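PDB 7ORX: probable benzoylformate decarboxylase from Rhodococcus jostii, which belongs to the thiamine diphosphate-dependent enzyme family and binds thiamine diphosphate and a sodium ion. Local coordinates for residues T199-A213 / L267-F281. Sequence-based numbering, arbitrary orientation.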
loop_
_atom_site.group_PDB
_atom_site.type_symbol
_atom_site.label_atom_id
_atom_site.label_comp_id
_atom_site.label_asym_id
_atom_site.label_seq_id
_atom_site.Cartn_x
_atom_site.Cartn_y
_atom_site.Cartn_z
ATOM N N THR C 199 10.693 18.227 -38.637
ATOM C CA THR C 199 11.360 16.910 -38.462
ATOM C C THR C 199 10.794 15.879 -39.450
ATOM O O THR C 199 11.581 15.017 -39.921
ATOM C CB THR C 199 11.171 16.322 -37.061
ATOM O OG1 THR C 199 11.300 17.370 -36.108
ATOM C CG2 THR C 199 12.180 15.249 -36.725
ATOM N N LEU C 200 9.486 15.943 -39.732
ATOM C CA LEU C 200 8.788 14.977 -40.613
ATOM C C LEU C 200 9.151 15.255 -42.070
ATOM O O LEU C 200 9.573 14.288 -42.742
ATOM C CB LEU C 200 7.275 15.046 -40.375
ATOM C CG LEU C 200 6.775 14.261 -39.162
ATOM C CD1 LEU C 200 5.293 14.473 -38.949
ATOM C CD2 LEU C 200 7.044 12.779 -39.329
ATOM N N GLU C 201 9.023 16.500 -42.542
ATOM C CA GLU C 201 9.363 16.881 -43.935
ATOM C C GLU C 201 10.880 16.769 -44.168
ATOM O O GLU C 201 11.276 16.598 -45.341
ATOM C CB GLU C 201 8.833 18.278 -44.227
ATOM C CG GLU C 201 7.322 18.371 -44.156
ATOM C CD GLU C 201 6.781 19.797 -44.233
ATOM O OE1 GLU C 201 7.601 20.779 -44.185
ATOM O OE2 GLU C 201 5.522 19.939 -44.289
ATOM N N SER C 202 11.686 16.887 -43.095
ATOM C CA SER C 202 13.162 16.665 -43.059
ATOM C C SER C 202 13.514 15.250 -43.526
ATOM O O SER C 202 14.460 15.090 -44.305
ATOM C CB SER C 202 13.726 16.833 -41.675
ATOM O OG SER C 202 14.373 18.063 -41.563
ATOM N N ALA C 203 12.858 14.255 -42.944
ATOM C CA ALA C 203 13.333 12.860 -42.936
ATOM C C ALA C 203 13.397 12.358 -44.381
ATOM O O ALA C 203 12.469 12.652 -45.152
ATOM C CB ALA C 203 12.436 12.037 -42.061
ATOM N N THR C 204 14.504 11.711 -44.741
ATOM C CA THR C 204 14.756 11.181 -46.099
ATOM C C THR C 204 13.951 9.875 -46.276
ATOM O O THR C 204 13.522 9.605 -47.436
ATOM C CB THR C 204 16.258 10.957 -46.329
ATOM O OG1 THR C 204 16.639 9.894 -45.441
ATOM C CG2 THR C 204 17.108 12.196 -46.134
ATOM N N ASN C 205 13.723 9.122 -45.180
ATOM C CA ASN C 205 13.036 7.808 -45.205
ATOM C C ASN C 205 12.365 7.514 -43.858
ATOM O O ASN C 205 12.826 6.639 -43.121
ATOM C CB ASN C 205 14.032 6.734 -45.646
ATOM C CG ASN C 205 13.485 5.325 -45.528
ATOM O OD1 ASN C 205 12.289 5.107 -45.706
ATOM N ND2 ASN C 205 14.339 4.372 -45.170
ATOM N N PRO C 206 11.226 8.177 -43.517
ATOM C CA PRO C 206 10.573 8.023 -42.219
ATOM C C PRO C 206 9.618 6.833 -42.172
ATOM O O PRO C 206 9.206 6.387 -43.221
ATOM C CB PRO C 206 9.724 9.291 -42.132
ATOM C CG PRO C 206 9.271 9.506 -43.534
ATOM C CD PRO C 206 10.464 9.094 -44.366
ATOM N N VAL C 207 9.273 6.362 -40.979
ATOM C CA VAL C 207 8.322 5.233 -40.765
ATOM C C VAL C 207 7.383 5.620 -39.619
ATOM O O VAL C 207 7.869 6.254 -38.651
ATOM C CB VAL C 207 9.066 3.920 -40.468
ATOM C CG1 VAL C 207 9.953 3.974 -39.231
ATOM C CG2 VAL C 207 8.100 2.759 -40.366
ATOM N N LEU C 208 6.086 5.330 -39.771
ATOM C CA LEU C 208 5.072 5.506 -38.718
ATOM C C LEU C 208 4.916 4.182 -37.996
ATOM O O LEU C 208 4.687 3.174 -38.670
ATOM C CB LEU C 208 3.731 5.870 -39.351
ATOM C CG LEU C 208 3.675 7.163 -40.152
ATOM C CD1 LEU C 208 2.277 7.756 -40.019
ATOM C CD2 LEU C 208 4.720 8.171 -39.689
ATOM N N VAL C 209 4.977 4.192 -36.674
ATOM C CA VAL C 209 4.637 3.006 -35.853
ATOM C C VAL C 209 3.423 3.408 -35.040
ATOM O O VAL C 209 3.503 4.468 -34.483
ATOM C CB VAL C 209 5.822 2.623 -34.978
ATOM C CG1 VAL C 209 5.499 1.449 -34.071
ATOM C CG2 VAL C 209 7.038 2.346 -35.834
ATOM N N LEU C 210 2.320 2.671 -35.113
ATOM C CA LEU C 210 1.014 3.129 -34.598
ATOM C C LEU C 210 0.543 2.191 -33.501
ATOM O O LEU C 210 0.690 0.970 -33.626
ATOM C CB LEU C 210 -0.008 3.211 -35.733
ATOM C CG LEU C 210 0.324 4.258 -36.797
ATOM C CD1 LEU C 210 -0.741 4.366 -37.883
ATOM C CD2 LEU C 210 0.535 5.608 -36.202
ATOM N N GLY C 211 -0.042 2.770 -32.456
ATOM C CA GLY C 211 -0.510 2.018 -31.283
ATOM C C GLY C 211 -2.002 2.176 -31.079
ATOM O O GLY C 211 -2.680 2.910 -31.806
ATOM N N PRO C 212 -2.515 1.536 -30.013
ATOM C CA PRO C 212 -3.945 1.365 -29.815
ATOM C C PRO C 212 -4.599 2.727 -29.718
ATOM O O PRO C 212 -5.738 2.836 -30.158
ATOM C CB PRO C 212 -4.117 0.502 -28.549
ATOM C CG PRO C 212 -2.768 0.394 -27.935
ATOM C CD PRO C 212 -1.746 0.886 -28.954
ATOM N N ALA C 213 -3.913 3.708 -29.129
ATOM C CA ALA C 213 -4.556 5.018 -28.846
ATOM C C ALA C 213 -4.961 5.710 -30.151
ATOM O O ALA C 213 -5.839 6.492 -30.116
ATOM C CB ALA C 213 -3.650 5.882 -28.021
ATOM N N LEU C 267 13.268 -2.242 -38.639
ATOM C CA LEU C 267 13.238 -0.799 -39.005
ATOM C C LEU C 267 14.602 -0.315 -39.508
ATOM O O LEU C 267 14.765 0.917 -39.693
ATOM C CB LEU C 267 12.836 0.022 -37.778
ATOM C CG LEU C 267 11.472 -0.266 -37.174
ATOM C CD1 LEU C 267 11.225 0.618 -35.979
ATOM C CD2 LEU C 267 10.370 -0.099 -38.205
ATOM N N GLU C 268 15.565 -1.219 -39.680
ATOM C CA GLU C 268 16.895 -0.895 -40.260
ATOM C C GLU C 268 16.653 -0.096 -41.553
ATOM O O GLU C 268 15.752 -0.483 -42.349
ATOM C CB GLU C 268 17.668 -2.208 -40.456
ATOM C CG GLU C 268 19.149 -2.090 -40.839
ATOM C CD GLU C 268 19.694 -3.188 -41.785
ATOM O OE1 GLU C 268 19.049 -4.274 -41.912
ATOM O OE2 GLU C 268 20.744 -2.956 -42.446
ATOM N N GLY C 269 17.370 1.015 -41.721
ATOM C CA GLY C 269 17.276 1.858 -42.924
ATOM C C GLY C 269 16.439 3.115 -42.703
ATOM O O GLY C 269 16.488 4.006 -43.542
ATOM N N HIS C 270 15.664 3.202 -41.635
ATOM C CA HIS C 270 14.812 4.395 -41.400
ATOM C C HIS C 270 15.535 5.395 -40.496
ATOM O O HIS C 270 16.070 4.953 -39.497
ATOM C CB HIS C 270 13.472 3.940 -40.829
ATOM C CG HIS C 270 12.598 3.268 -41.820
ATOM N ND1 HIS C 270 12.305 1.933 -41.736
ATOM C CD2 HIS C 270 11.932 3.744 -42.885
ATOM C CE1 HIS C 270 11.491 1.601 -42.717
ATOM N NE2 HIS C 270 11.247 2.702 -43.429
ATOM N N ASP C 271 15.506 6.684 -40.835
ATOM C CA ASP C 271 16.213 7.787 -40.101
ATOM C C ASP C 271 15.293 8.417 -39.047
ATOM O O ASP C 271 15.822 9.037 -38.072
ATOM C CB ASP C 271 16.734 8.881 -41.043
ATOM C CG ASP C 271 15.696 9.514 -41.949
ATOM O OD1 ASP C 271 14.738 8.851 -42.312
ATOM O OD2 ASP C 271 15.871 10.681 -42.299
ATOM N N LEU C 272 13.972 8.284 -39.236
ATOM C CA LEU C 272 12.947 8.760 -38.270
ATOM C C LEU C 272 11.884 7.676 -38.050
ATOM O O LEU C 272 11.189 7.377 -39.013
ATOM C CB LEU C 272 12.329 10.051 -38.814
ATOM C CG LEU C 272 11.429 10.748 -37.809
ATOM C CD1 LEU C 272 12.256 11.476 -36.755
ATOM C CD2 LEU C 272 10.478 11.672 -38.528
ATOM N N ILE C 273 11.812 7.147 -36.828
ATOM C CA ILE C 273 10.682 6.336 -36.300
ATOM C C ILE C 273 9.762 7.327 -35.583
ATOM O O ILE C 273 10.126 7.758 -34.488
ATOM C CB ILE C 273 11.132 5.244 -35.283
ATOM C CG1 ILE C 273 12.483 4.564 -35.552
ATOM C CG2 ILE C 273 10.037 4.227 -35.071
ATOM C CD1 ILE C 273 12.690 4.139 -36.922
ATOM N N LEU C 274 8.589 7.649 -36.133
ATOM C CA LEU C 274 7.537 8.371 -35.385
ATOM C C LEU C 274 6.569 7.340 -34.814
ATOM O O LEU C 274 5.841 6.698 -35.580
ATOM C CB LEU C 274 6.823 9.347 -36.309
ATOM C CG LEU C 274 5.591 10.001 -35.704
ATOM C CD1 LEU C 274 5.983 10.880 -34.512
ATOM C CD2 LEU C 274 4.861 10.786 -36.776
ATOM N N VAL C 275 6.577 7.166 -33.498
ATOM C CA VAL C 275 5.661 6.245 -32.761
ATOM C C VAL C 275 4.510 7.093 -32.243
ATOM O O VAL C 275 4.784 7.921 -31.437
ATOM C CB VAL C 275 6.374 5.533 -31.592
ATOM C CG1 VAL C 275 5.415 4.656 -30.792
ATOM C CG2 VAL C 275 7.588 4.741 -32.090
ATOM N N VAL C 276 3.275 6.788 -32.624
ATOM C CA VAL C 276 2.052 7.507 -32.175
ATOM C C VAL C 276 1.156 6.520 -31.401
ATOM O O VAL C 276 0.821 5.453 -31.915
ATOM C CB VAL C 276 1.332 8.144 -33.375
ATOM C CG1 VAL C 276 0.174 8.988 -32.898
ATOM C CG2 VAL C 276 2.291 8.960 -34.230
ATOM N N GLY C 277 0.837 6.856 -30.176
ATOM C CA GLY C 277 -0.220 6.205 -29.414
ATOM C C GLY C 277 0.181 4.835 -28.949
ATOM O O GLY C 277 -0.752 3.960 -28.820
ATOM N N ALA C 278 1.460 4.633 -28.640
ATOM C CA ALA C 278 1.938 3.341 -28.090
ATOM C C ALA C 278 3.032 3.609 -27.088
ATOM O O ALA C 278 3.723 4.611 -27.193
ATOM C CB ALA C 278 2.463 2.400 -29.179
ATOM N N PRO C 279 3.280 2.670 -26.157
ATOM C CA PRO C 279 4.494 2.706 -25.354
ATOM C C PRO C 279 5.651 2.496 -26.327
ATOM O O PRO C 279 5.398 2.115 -27.465
ATOM C CB PRO C 279 4.391 1.546 -24.361
ATOM C CG PRO C 279 2.925 1.112 -24.462
ATOM C CD PRO C 279 2.449 1.494 -25.853
ATOM N N VAL C 280 6.859 2.765 -25.853
ATOM C CA VAL C 280 8.163 2.479 -26.521
ATOM C C VAL C 280 8.963 1.600 -25.559
ATOM O O VAL C 280 9.483 2.090 -24.570
ATOM C CB VAL C 280 8.897 3.792 -26.860
ATOM C CG1 VAL C 280 10.239 3.567 -27.471
ATOM C CG2 VAL C 280 8.076 4.649 -27.789
ATOM N N PHE C 281 8.964 0.285 -25.755
ATOM C CA PHE C 281 7.967 -0.455 -26.519
ATOM C C PHE C 281 7.420 -1.582 -25.616
ATOM O O PHE C 281 8.031 -1.956 -24.577
ATOM C CB PHE C 281 8.554 -1.032 -27.823
ATOM C CG PHE C 281 8.845 -0.094 -28.978
ATOM C CD1 PHE C 281 7.828 0.406 -29.771
ATOM C CD2 PHE C 281 10.146 0.214 -29.342
ATOM C CE1 PHE C 281 8.092 1.260 -30.828
ATOM C CE2 PHE C 281 10.415 1.004 -30.453
ATOM C CZ PHE C 281 9.387 1.524 -31.196
#
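Asp271 OD2 is held twice by Thr204, in the loop after helix 190-202. Thr204 N reaches Asp271 OD2 at 3.0 Å, and Thr204 OG1 adds a weak bond to the same oxygen. Asn205 N reaches Asp271 OD1 at 3.1 Å. Both backbone N-H groups meet the carboxylate on its syn side, the second 33° out of its plane. Asp271 CG sits between its own backbone N and carbonyl carbon (chi1 55°), which carries the carboxylate across to the loop. Beside it, Asn205 ND2 makes a weak, bent bond to Gly269 O. Asn205 OD1 approaches His270 CD2 obliquely, the amide and ring planes 41° apart. Val207 CB lies over the centre of one face of that ring, a CH-pi contact 3.7 Å from the centroid.

Strands 206-210 and 272-276 then run parallel, joined by alternating backbone bonds. Val207 N bonds to Leu272 O and Val209 N to Leu274 O; Leu274 N and Val276 N return bonds to Val207 O and Val209 O. On one face of the sheet, Val207 CG1 packs on Ile273 CD1 and Val209 CG2 on Ile273 CG2, both at 3.6 Å. On the other, Leu272 CD2 and Leu274 CD2 meet Leu200 CD2 of helix 190-202, at 3.7 Å and 3.9 Å. Leu200 crosses both at about a right angle. Leu328 of helix 321-331 also touches Leu200.

Past the strands, Ala213 N bonds to Gly277 O. Gly277 has positive phi, and its CA lies close to Ala213 CB.

These strands are the central pair of the six-stranded parallel sheet in the central domain. Side chains of the two strands pack on both faces, mostly aliphatic, while the aspartate, by accepting two backbone N-H groups, probably fixes the loop leading into strand 206-210.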